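Local structure of glycosylation Associate Protein 1 (Streptococcus agalactiae serotype V, 6OYC) at residues A[300-312]-A[436-448]. The protein probably works in the accessory Sec system, as part of the Gap123 complex, in the glycosylation and secretion of a surface glycoprotein. Sequence-based numbering, arbitrary orientation.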
ATOM      1  N   VAL A 300      17.025   3.962  -6.767  1.00 38.33           N
ATOM      2  CA  VAL A 300      16.393   2.651  -6.862  1.00 40.05           C
ATOM      3  C   VAL A 300      14.970   2.873  -7.355  1.00 39.26           C
ATOM      4  O   VAL A 300      14.111   3.327  -6.591  1.00 38.84           O
ATOM      5  CB  VAL A 300      16.410   1.894  -5.522  1.00 42.46           C
ATOM      6  CG1 VAL A 300      15.529   0.645  -5.579  1.00 35.92           C
ATOM      7  CG2 VAL A 300      17.853   1.513  -5.115  1.00 41.47           C
ATOM      8  N   SER A 301      14.718   2.572  -8.627  1.00 37.25           N
ATOM      9  CA  SER A 301      13.361   2.732  -9.132  1.00 41.18           C
ATOM     10  C   SER A 301      12.457   1.655  -8.528  1.00 39.56           C
ATOM     11  O   SER A 301      12.876   0.504  -8.352  1.00 40.92           O
ATOM     12  CB  SER A 301      13.314   2.683 -10.660  1.00 43.92           C
ATOM     13  OG  SER A 301      14.286   1.806 -11.185  1.00 55.47           O
ATOM     14  N   PRO A 302      11.235   1.999  -8.176  1.00 38.71           N
ATOM     15  CA  PRO A 302      10.394   1.118  -7.335  1.00 38.87           C
ATOM     16  C   PRO A 302       9.582   0.083  -8.112  1.00 40.09           C
ATOM     17  O   PRO A 302       8.354   0.087  -8.072  1.00 46.99           O
ATOM     18  CB  PRO A 302       9.486   2.129  -6.623  1.00 39.65           C
ATOM     19  CG  PRO A 302       9.368   3.286  -7.586  1.00 37.13           C
ATOM     20  CD  PRO A 302      10.693   3.367  -8.296  1.00 38.79           C
ATOM     21  N   PHE A 303      10.272  -0.852  -8.772  1.00 36.83           N
ATOM     22  CA  PHE A 303       9.610  -1.948  -9.479  1.00 38.40           C
ATOM     23  C   PHE A 303       8.793  -2.829  -8.541  1.00 37.57           C
ATOM     24  O   PHE A 303       9.214  -3.135  -7.420  1.00 45.19           O
ATOM     25  CB  PHE A 303      10.636  -2.830 -10.188  1.00 40.08           C
ATOM     26  CG  PHE A 303      11.395  -2.135 -11.263  1.00 43.44           C
ATOM     27  CD1 PHE A 303      10.789  -1.842 -12.480  1.00 46.90           C
ATOM     28  CD2 PHE A 303      12.734  -1.788 -11.072  1.00 48.76           C
ATOM     29  CE1 PHE A 303      11.502  -1.195 -13.487  1.00 51.47           C
ATOM     30  CE2 PHE A 303      13.453  -1.154 -12.067  1.00 48.01           C
ATOM     31  CZ  PHE A 303      12.837  -0.856 -13.282  1.00 51.94           C
ATOM     32  N   ASP A 304       7.633  -3.273  -9.027  1.00 35.40           N
ATOM     33  CA  ASP A 304       6.780  -4.253  -8.350  1.00 37.38           C
ATOM     34  C   ASP A 304       6.682  -5.474  -9.256  1.00 37.08           C
ATOM     35  O   ASP A 304       5.908  -5.480 -10.218  1.00 35.28           O
ATOM     36  CB  ASP A 304       5.391  -3.690  -8.052  1.00 36.53           C
ATOM     37  CG  ASP A 304       4.461  -4.722  -7.389  1.00 35.33           C
ATOM     38  OD1 ASP A 304       4.914  -5.847  -7.057  1.00 35.01           O
ATOM     39  OD2 ASP A 304       3.272  -4.400  -7.195  1.00 34.52           O
ATOM     40  N   THR A 305       7.434  -6.523  -8.930  1.00 34.71           N
ATOM     41  CA  THR A 305       7.555  -7.649  -9.848  1.00 35.07           C
ATOM     42  C   THR A 305       6.397  -8.637  -9.768  1.00 33.79           C
ATOM     43  O   THR A 305       6.430  -9.646 -10.472  1.00 34.56           O
ATOM     44  CB  THR A 305       8.869  -8.377  -9.597  1.00 40.59           C
ATOM     45  OG1 THR A 305       9.018  -8.594  -8.192  1.00 39.62           O
ATOM     46  CG2 THR A 305      10.065  -7.527 -10.114  1.00 39.70           C
ATOM     47  N   ARG A 306       5.375  -8.386  -8.947  1.00 31.33           N
ATOM     48  CA  ARG A 306       4.150  -9.169  -9.065  1.00 31.91           C
ATOM     49  C   ARG A 306       3.447  -8.960 -10.407  1.00 30.18           C
ATOM     50  O   ARG A 306       2.551  -9.740 -10.745  1.00 33.60           O
ATOM     51  CB  ARG A 306       3.173  -8.824  -7.933  1.00 30.66           C
ATOM     52  CG  ARG A 306       3.697  -9.059  -6.507  1.00 30.69           C
ATOM     53  CD  ARG A 306       2.751  -8.474  -5.448  1.00 29.82           C
ATOM     54  NE  ARG A 306       2.643  -7.018  -5.534  1.00 30.12           N
ATOM     55  CZ  ARG A 306       1.711  -6.297  -4.913  1.00 30.08           C
ATOM     56  NH1 ARG A 306       0.810  -6.904  -4.154  1.00 28.79           N
ATOM     57  NH2 ARG A 306       1.669  -4.976  -5.067  1.00 25.55           N
ATOM     58  N   LEU A 307       3.784  -7.907 -11.150  1.00 32.39           N
ATOM     59  CA  LEU A 307       3.135  -7.659 -12.436  1.00 36.56           C
ATOM     60  C   LEU A 307       3.609  -8.673 -13.477  1.00 36.90           C
ATOM     61  O   LEU A 307       4.800  -8.991 -13.558  1.00 38.43           O
ATOM     62  CB  LEU A 307       3.443  -6.239 -12.929  1.00 35.59           C
ATOM     63  CG  LEU A 307       2.634  -5.032 -12.440  1.00 38.29           C
ATOM     64  CD1 LEU A 307       1.169  -5.085 -12.917  1.00 30.97           C
ATOM     65  CD2 LEU A 307       2.722  -4.892 -10.913  1.00 34.44           C
ATOM     66  N   ALA A 308       2.673  -9.186 -14.271  1.00 35.03           N
ATOM     67  CA  ALA A 308       3.037 -10.003 -15.423  1.00 42.17           C
ATOM     68  C   ALA A 308       3.515  -9.119 -16.569  1.00 41.35           C
ATOM     69  O   ALA A 308       3.052  -7.986 -16.742  1.00 38.11           O
ATOM     70  CB  ALA A 308       1.856 -10.853 -15.889  1.00 39.00           C
ATOM     71  N   LEU A 309       4.460  -9.637 -17.346  1.00 42.58           N
ATOM     72  CA  LEU A 309       5.029  -8.908 -18.474  1.00 45.55           C
ATOM     73  C   LEU A 309       4.539  -9.508 -19.782  1.00 48.00           C
ATOM     74  O   LEU A 309       4.672 -10.718 -20.002  1.00 51.45           O
ATOM     75  CB  LEU A 309       6.554  -8.946 -18.439  1.00 47.76           C
ATOM     76  CG  LEU A 309       7.259  -8.120 -17.371  1.00 49.01           C
ATOM     77  CD1 LEU A 309       7.953  -9.023 -16.372  1.00 47.15           C
ATOM     78  CD2 LEU A 309       8.266  -7.195 -18.032  1.00 50.06           C
ATOM     79  N   GLY A 310       3.964  -8.665 -20.640  1.00 51.82           N
ATOM     80  CA  GLY A 310       3.768  -9.002 -22.041  1.00 49.04           C
ATOM     81  C   GLY A 310       2.659  -9.972 -22.367  1.00 50.42           C
ATOM     82  O   GLY A 310       2.560 -10.399 -23.523  1.00 53.83           O
ATOM     83  N   LYS A 311       1.805 -10.331 -21.407  1.00 49.79           N
ATOM     84  CA  LYS A 311       0.755 -11.295 -21.709  1.00 49.58           C
ATOM     85  C   LYS A 311      -0.268 -10.775 -22.712  1.00 50.99           C
ATOM     86  O   LYS A 311      -1.026 -11.582 -23.265  1.00 52.86           O
ATOM     87  CB  LYS A 311       0.046 -11.736 -20.427  1.00 52.72           C
ATOM     88  CG  LYS A 311       0.781 -12.833 -19.676  1.00 53.93           C
ATOM     89  CD  LYS A 311      -0.194 -13.848 -19.085  1.00 55.20           C
ATOM     90  CE  LYS A 311       0.343 -14.394 -17.770  1.00 61.02           C
ATOM     91  NZ  LYS A 311      -0.727 -14.614 -16.754  1.00 56.04           N
ATOM     92  N   SER A 312      -0.312  -9.470 -22.981  1.00 46.58           N
ATOM     93  CA  SER A 312      -1.256  -8.974 -23.981  1.00 48.95           C
ATOM     94  C   SER A 312      -0.920  -9.434 -25.395  1.00 51.93           C
ATOM     95  O   SER A 312      -1.712  -9.185 -26.309  1.00 45.37           O
ATOM     96  CB  SER A 312      -1.329  -7.443 -23.958  1.00 45.68           C
ATOM     97  OG  SER A 312      -0.203  -6.862 -24.587  1.00 47.58           O
ATOM     98  N   LEU A 436       0.383   7.085  -8.990  1.00 30.26           N
ATOM     99  CA  LEU A 436       1.737   6.570  -8.809  1.00 32.09           C
ATOM    100  C   LEU A 436       1.789   5.063  -9.008  1.00 33.66           C
ATOM    101  O   LEU A 436       2.652   4.554  -9.739  1.00 33.00           O
ATOM    102  CB  LEU A 436       2.263   6.936  -7.418  1.00 33.33           C
ATOM    103  CG  LEU A 436       3.601   6.266  -7.071  1.00 35.70           C
ATOM    104  CD1 LEU A 436       4.672   6.810  -8.005  1.00 39.84           C
ATOM    105  CD2 LEU A 436       4.011   6.453  -5.596  1.00 32.85           C
ATOM    106  N   TYR A 437       0.887   4.323  -8.349  1.00 30.66           N
ATOM    107  CA  TYR A 437       0.967   2.876  -8.441  1.00 30.85           C
ATOM    108  C   TYR A 437       0.775   2.415  -9.884  1.00 32.67           C
ATOM    109  O   TYR A 437       1.440   1.477 -10.336  1.00 33.80           O
ATOM    110  CB  TYR A 437      -0.051   2.193  -7.523  1.00 23.96           C
ATOM    111  CG  TYR A 437       0.172   0.697  -7.621  1.00 30.57           C
ATOM    112  CD1 TYR A 437       1.309   0.116  -7.069  1.00 29.57           C
ATOM    113  CD2 TYR A 437      -0.687  -0.120  -8.342  1.00 31.45           C
ATOM    114  CE1 TYR A 437       1.560  -1.255  -7.188  1.00 31.92           C
ATOM    115  CE2 TYR A 437      -0.440  -1.508  -8.465  1.00 30.93           C
ATOM    116  CZ  TYR A 437       0.685  -2.061  -7.888  1.00 30.93           C
ATOM    117  OH  TYR A 437       0.957  -3.411  -8.003  1.00 30.63           O
ATOM    118  N   THR A 438      -0.115   3.077 -10.626  1.00 30.57           N
ATOM    119  CA  THR A 438      -0.311   2.759 -12.040  1.00 32.38           C
ATOM    120  C   THR A 438       0.975   2.956 -12.836  1.00 34.91           C
ATOM    121  O   THR A 438       1.300   2.143 -13.709  1.00 34.22           O
ATOM    122  CB  THR A 438      -1.443   3.618 -12.613  1.00 30.28           C
ATOM    123  OG1 THR A 438      -2.645   3.361 -11.880  1.00 32.65           O
ATOM    124  CG2 THR A 438      -1.690   3.306 -14.085  1.00 33.36           C
ATOM    125  N   GLN A 439       1.718   4.031 -12.553  1.00 35.41           N
ATOM    126  CA  GLN A 439       3.008   4.231 -13.212  1.00 35.63           C
ATOM    127  C   GLN A 439       3.972   3.093 -12.890  1.00 36.85           C
ATOM    128  O   GLN A 439       4.646   2.566 -13.785  1.00 34.69           O
ATOM    129  CB  GLN A 439       3.614   5.569 -12.799  1.00 35.19           C
ATOM    130  CG  GLN A 439       2.827   6.771 -13.239  1.00 37.46           C
ATOM    131  CD  GLN A 439       3.482   8.054 -12.795  1.00 42.72           C
ATOM    132  OE1 GLN A 439       3.512   8.382 -11.596  1.00 44.50           O
ATOM    133  NE2 GLN A 439       4.037   8.781 -13.749  1.00 41.59           N
ATOM    134  N   ILE A 440       4.061   2.713 -11.606  1.00 36.18           N
ATOM    135  CA  ILE A 440       4.926   1.601 -11.205  1.00 35.36           C
ATOM    136  C   ILE A 440       4.519   0.325 -11.918  1.00 36.03           C
ATOM    137  O   ILE A 440       5.369  -0.437 -12.394  1.00 37.43           O
ATOM    138  CB  ILE A 440       4.887   1.411  -9.678  1.00 35.96           C
ATOM    139  CG1 ILE A 440       5.645   2.541  -8.973  1.00 35.67           C
ATOM    140  CG2 ILE A 440       5.449   0.047  -9.291  1.00 33.23           C
ATOM    141  CD1 ILE A 440       5.168   2.761  -7.550  1.00 32.65           C
ATOM    142  N   ALA A 441       3.210   0.060 -11.984  1.00 32.70           N
ATOM    143  CA  ALA A 441       2.734  -1.126 -12.683  1.00 34.92           C
ATOM    144  C   ALA A 441       3.129  -1.083 -14.158  1.00 37.94           C
ATOM    145  O   ALA A 441       3.457  -2.118 -14.753  1.00 37.20           O
ATOM    146  CB  ALA A 441       1.218  -1.247 -12.516  1.00 32.32           C
ATOM    147  N   GLY A 442       3.127   0.109 -14.754  1.00 37.99           N
ATOM    148  CA  GLY A 442       3.545   0.296 -16.131  1.00 39.52           C
ATOM    149  C   GLY A 442       4.979  -0.127 -16.390  1.00 41.90           C
ATOM    150  O   GLY A 442       5.213  -0.994 -17.234  1.00 44.46           O
ATOM    151  N   ILE A 443       5.947   0.455 -15.672  1.00 39.66           N
ATOM    152  CA  ILE A 443       7.341   0.049 -15.845  1.00 40.97           C
ATOM    153  C   ILE A 443       7.581  -1.378 -15.381  1.00 45.84           C
ATOM    154  O   ILE A 443       8.614  -1.961 -15.725  1.00 51.64           O
ATOM    155  CB  ILE A 443       8.336   0.961 -15.094  1.00 39.31           C
ATOM    156  CG1 ILE A 443       8.198   0.778 -13.584  1.00 40.14           C
ATOM    157  CG2 ILE A 443       8.173   2.427 -15.464  1.00 40.22           C
ATOM    158  CD1 ILE A 443       9.199   1.616 -12.770  1.00 42.16           C
ATOM    159  N   SER A 444       6.683  -1.948 -14.570  1.00 41.27           N
ATOM    160  CA  SER A 444       6.874  -3.307 -14.088  1.00 42.74           C
ATOM    161  C   SER A 444       6.314  -4.341 -15.051  1.00 42.30           C
ATOM    162  O   SER A 444       6.718  -5.507 -14.995  1.00 38.70           O
ATOM    163  CB  SER A 444       6.212  -3.489 -12.711  1.00 39.39           C
ATOM    164  OG  SER A 444       6.866  -2.740 -11.709  1.00 39.94           O
ATOM    165  N   SER A 445       5.393  -3.928 -15.918  1.00 37.70           N
ATOM    166  CA  SER A 445       4.707  -4.808 -16.849  1.00 40.76           C
ATOM    167  C   SER A 445       5.141  -4.608 -18.291  1.00 40.92           C
ATOM    168  O   SER A 445       4.794  -5.426 -19.148  1.00 38.71           O
ATOM    169  CB  SER A 445       3.195  -4.575 -16.762  1.00 37.63           C
ATOM    170  OG  SER A 445       2.923  -3.244 -17.175  1.00 39.91           O
ATOM    171  N   GLY A 446       5.891  -3.549 -18.579  1.00 41.71           N
ATOM    172  CA  GLY A 446       6.192  -3.195 -19.940  1.00 45.53           C
ATOM    173  C   GLY A 446       5.063  -2.540 -20.688  1.00 40.70           C
ATOM    174  O   GLY A 446       5.281  -2.090 -21.813  1.00 46.16           O
ATOM    175  N   ILE A 447       3.863  -2.492 -20.118  1.00 39.95           N
ATOM    176  CA  ILE A 447       2.744  -1.828 -20.792  1.00 37.87           C
ATOM    177  C   ILE A 447       3.094  -0.358 -21.001  1.00 40.95           C
ATOM    178  O   ILE A 447       3.517   0.324 -20.039  1.00 35.75           O
ATOM    179  CB  ILE A 447       1.454  -1.978 -19.975  1.00 35.64           C
ATOM    180  CG1 ILE A 447       1.129  -3.459 -19.743  1.00 36.38           C
ATOM    181  CG2 ILE A 447       0.284  -1.255 -20.659  1.00 32.59           C
ATOM    182  CD1 ILE A 447      -0.181  -3.692 -18.984  1.00 31.06           C
ATOM    183  N   PRO A 448       2.979   0.168 -22.222  1.00 38.24           N
ATOM    184  CA  PRO A 448       3.347   1.570 -22.462  1.00 36.78           C
ATOM    185  C   PRO A 448       2.289   2.525 -21.915  1.00 35.89           C
ATOM    186  O   PRO A 448       1.093   2.213 -21.875  1.00 34.37           O
ATOM    187  CB  PRO A 448       3.438   1.648 -23.995  1.00 40.77           C
ATOM    188  CG  PRO A 448       2.403   0.623 -24.471  1.00 39.03           C
ATOM    189  CD  PRO A 448       2.480  -0.508 -23.439  1.00 38.76           C
TER
HETATM  190  O   HOH W   1       7.227  -7.574 -13.174  1.00 39.46           O
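Tyr437 OH donates to Asp304 OD2 at 2.6 Å, meeting this oxygen nearly along its C-O bond; OD2 lies at the edge of the phenol ring, in its plane, with the carboxylate turned 55° from it. Leu307 lies over the last turn of helix 436-445, CB near Ser444 CB and Ser445 CB, CD1 3.9 Å from Ala441 CB. Ser444 OG accepts a nearly straight bond from Asp304 N (2.8 Å, 164°) and itself donates to Ile440 O, so the hydroxyl relays the loop backbone to the helix. Ile440 sends CG2 against Pro302 O and Asp304 CB, and Ile443 crosses the Phe303 side chain at about a right angle, its CG1 and CD1 touching ring atoms CD1 and CE1. The two parallel sheets are consistent with the paired Rossmann-like domains of the GT-B clan; the loop 300-312 leads from the last strand of one, 297-299, into strand 318-323 of the other, across the helix between strands 426-428 and 449-451. With CG anti to the backbone N (chi1 178°), the Asp304 carboxylate extends to Tyr437, and Arg306 holds it side-on: NE reaches OD1 at 3.0 Å and NH2 reaches OD2 at 2.7 Å. Arg306 N also meets OD1 from above the carboxylate plane, closing an Asx turn. Glu414 is a second salt-bridge partner of Arg306 NH2. A water donates to both Leu307 O and Ser444 O.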